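Local structure of toprim domain-containing protein (Geobacillus stearothermophilus, 2I5R) at residues A[57-62]-A[83-88]. The protein is of unknown function but carries a Toprim domain that binds magnesium, a fold shared with topoisomerases and primases, so it probably acts on nucleic acid. Numbering follows the deposited sequence. Where two conformers were deposited one is given.
Sequences YLLADA and LYIDRA. With MG (magnesium ion), chain D.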
loop_
_atom_site.group_PDB
_atom_site.type_symbol
_atom_site.label_atom_id
_atom_site.label_comp_id
_atom_site.label_asym_id
_atom_site.label_seq_id
_atom_site.Cartn_x
_atom_site.Cartn_y
_atom_site.Cartn_z
ATOM N N TYR A 57 -0.424 -4.342 4.100
ATOM C CA TYR A 57 0.746 -3.476 3.851
ATOM C C TYR A 57 0.302 -2.038 3.730
ATOM O O TYR A 57 -0.789 -1.778 3.229
ATOM C CB TYR A 57 1.455 -3.859 2.556
ATOM C CG TYR A 57 1.916 -5.283 2.526
ATOM C CD1 TYR A 57 3.250 -5.599 2.765
ATOM C CD2 TYR A 57 1.027 -6.313 2.234
ATOM C CE1 TYR A 57 3.683 -6.902 2.742
ATOM C CE2 TYR A 57 1.446 -7.636 2.214
ATOM C CZ TYR A 57 2.773 -7.923 2.472
ATOM O OH TYR A 57 3.208 -9.228 2.425
ATOM N N LEU A 58 1.165 -1.117 4.165
ATOM C CA LEU A 58 0.904 0.318 4.026
ATOM C C LEU A 58 2.003 0.937 3.186
ATOM O O LEU A 58 3.178 0.841 3.546
ATOM C CB LEU A 58 0.901 1.016 5.408
ATOM C CG LEU A 58 0.777 2.561 5.362
ATOM C CD1 LEU A 58 -0.606 3.004 4.869
ATOM C CD2 LEU A 58 1.003 3.208 6.760
ATOM N N LEU A 59 1.623 1.594 2.093
ATOM C CA LEU A 59 2.586 2.235 1.207
ATOM C C LEU A 59 2.250 3.735 1.160
ATOM O O LEU A 59 1.254 4.135 0.551
ATOM C CB LEU A 59 2.558 1.593 -0.179
ATOM C CG LEU A 59 3.400 2.281 -1.263
ATOM C CD1 LEU A 59 4.893 2.230 -0.928
ATOM C CD2 LEU A 59 3.121 1.629 -2.593
ATOM N N ALA A 60 3.077 4.528 1.838
ATOM C CA ALA A 60 2.827 5.976 1.984
ATOM C C ALA A 60 3.962 6.802 1.380
ATOM O O ALA A 60 5.103 6.318 1.225
ATOM C CB ALA A 60 2.653 6.342 3.469
ATOM N N ASP A 61 3.679 8.067 1.083
ATOM C CA ASP A 61 4.699 8.969 0.544
ATOM C C ASP A 61 5.816 9.215 1.543
ATOM O O ASP A 61 5.603 9.074 2.742
ATOM C CB ASP A 61 4.108 10.342 0.209
ATOM C CG ASP A 61 3.140 10.330 -0.967
ATOM O OD1 ASP A 61 3.038 9.336 -1.720
ATOM O OD2 ASP A 61 2.490 11.395 -1.140
ATOM N N ALA A 62 6.993 9.603 1.032
ATOM C CA ALA A 62 8.085 10.154 1.857
ATOM C C ALA A 62 7.882 11.644 2.114
ATOM O O ALA A 62 8.611 12.495 1.581
ATOM C CB ALA A 62 9.450 9.905 1.190
ATOM N N LEU A 83 5.785 -0.457 3.686
ATOM C CA LEU A 83 6.582 -0.455 2.463
ATOM C C LEU A 83 7.000 0.958 2.141
ATOM O O LEU A 83 6.254 1.905 2.408
ATOM C CB LEU A 83 5.770 -1.026 1.305
ATOM C CG LEU A 83 5.316 -2.478 1.536
ATOM C CD1 LEU A 83 4.569 -3.012 0.329
ATOM C CD2 LEU A 83 6.497 -3.380 1.907
ATOM N N TYR A 84 8.200 1.096 1.576
ATOM C CA TYR A 84 8.772 2.419 1.320
ATOM C C TYR A 84 9.255 2.563 -0.111
ATOM O O TYR A 84 9.794 1.604 -0.694
ATOM C CB TYR A 84 9.946 2.712 2.266
ATOM C CG TYR A 84 9.569 2.951 3.710
ATOM C CD1 TYR A 84 9.422 4.250 4.216
ATOM C CD2 TYR A 84 9.359 1.879 4.578
ATOM C CE1 TYR A 84 9.080 4.463 5.572
ATOM C CE2 TYR A 84 9.014 2.084 5.912
ATOM C CZ TYR A 84 8.874 3.371 6.400
ATOM O OH TYR A 84 8.533 3.554 7.719
ATOM N N ILE A 85 9.074 3.761 -0.666
ATOM C CA ILE A 85 9.707 4.102 -1.935
ATOM C C ILE A 85 10.976 4.899 -1.616
ATOM O O ILE A 85 11.174 5.356 -0.482
ATOM C CB ILE A 85 8.817 4.922 -2.891
ATOM C CG1 ILE A 85 8.480 6.262 -2.236
ATOM C CG2 ILE A 85 7.556 4.120 -3.320
ATOM C CD1 ILE A 85 8.040 7.337 -3.214
ATOM N N ASP A 86 11.823 5.060 -2.620
ATOM C CA ASP A 86 13.074 5.802 -2.476
ATOM C C ASP A 86 12.704 7.251 -2.229
ATOM O O ASP A 86 11.884 7.830 -2.961
ATOM C CB ASP A 86 13.893 5.674 -3.768
ATOM C CG ASP A 86 15.344 6.158 -3.614
ATOM O OD1 ASP A 86 15.583 7.246 -3.072
ATOM O OD2 ASP A 86 16.260 5.440 -4.055
ATOM N N ARG A 87 13.338 7.851 -1.226
ATOM C CA ARG A 87 13.109 9.263 -0.925
ATOM C C ARG A 87 13.416 10.198 -2.094
ATOM O O ARG A 87 12.872 11.289 -2.175
ATOM C CB ARG A 87 13.833 9.669 0.370
ATOM C CG ARG A 87 13.165 9.001 1.578
ATOM C CD ARG A 87 13.844 9.297 2.903
ATOM N NE ARG A 87 13.019 8.718 3.962
ATOM C CZ ARG A 87 13.368 7.671 4.707
ATOM N NH1 ARG A 87 14.569 7.116 4.565
ATOM N NH2 ARG A 87 12.521 7.191 5.611
ATOM N N ALA A 88 14.243 9.744 -3.022
ATOM C CA ALA A 88 14.580 10.528 -4.201
ATOM C C ALA A 88 13.368 10.794 -5.085
ATOM O O ALA A 88 13.352 11.787 -5.805
ATOM C CB ALA A 88 15.691 9.846 -4.987
HETATM MG MG MG D . 2.261 13.316 -0.350
HETATM O O HOH W 1 7.855 5.612 1.294
HETATM O O HOH W 2 1.558 12.461 1.356
HETATM O O HOH W 3 1.822 15.107 0.452
HETATM O O HOH W 4 0.292 13.285 -1.271
#
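Leu58 O takes the backbone N-H of Leu83 in a nearly straight bond, 2.9 Å from Leu83 N with an N-H...O angle of 172°. Arg70 NH1 adds a weak bond to the same oxygen, and Arg70 NH2 binds Leu83 O. One guanidinium therefore reaches both carbonyls at the end of the strand pair. Beyond this point a water replaces the direct bond: it donates to Ala60 O (2.8 Å) and accepts from Ile85 N (3.0 Å). The water spans a local widening, after which the chains approach again at Ala62 and Arg87.

Leu83 lies obliquely across Tyr57, and its CD1 comes 3.8 Å from Tyr57 CD1. With CG beside its own backbone N (chi1 -60°), Leu83 brings CG and both methyls to that ring atom. Leu59 approaches from further along the strand. Its CD1 lies 4.0 Å from Leu83 CB and also 4.0 Å from Ile85 CG2, so one methyl touches both residues. An alanine in place of Leu83 would probably open a gap beside the Tyr57 ring and leave that ring less firmly held. Near the far end, Ala62 CB rests against the aliphatic part of Arg87, 3.8 Å from its CG.

Asp61 turns away from this apolar seam. Its OD2 binds magnesium at 2.1 Å, while Val92 N donates to OD1, so both carboxylate oxygens are engaged. Asp63 and Glu91 are the other protein ligands. Asp61 and Asp63 fit the DxD motif of Toprim domains. The contact joins the C-terminal ends of parallel strands 55-59 and 81-83, the latter at the sheet edge. Helix 64-76 packs on Leu58, and helix 97-106 covers Leu59, Leu83 and Ile85.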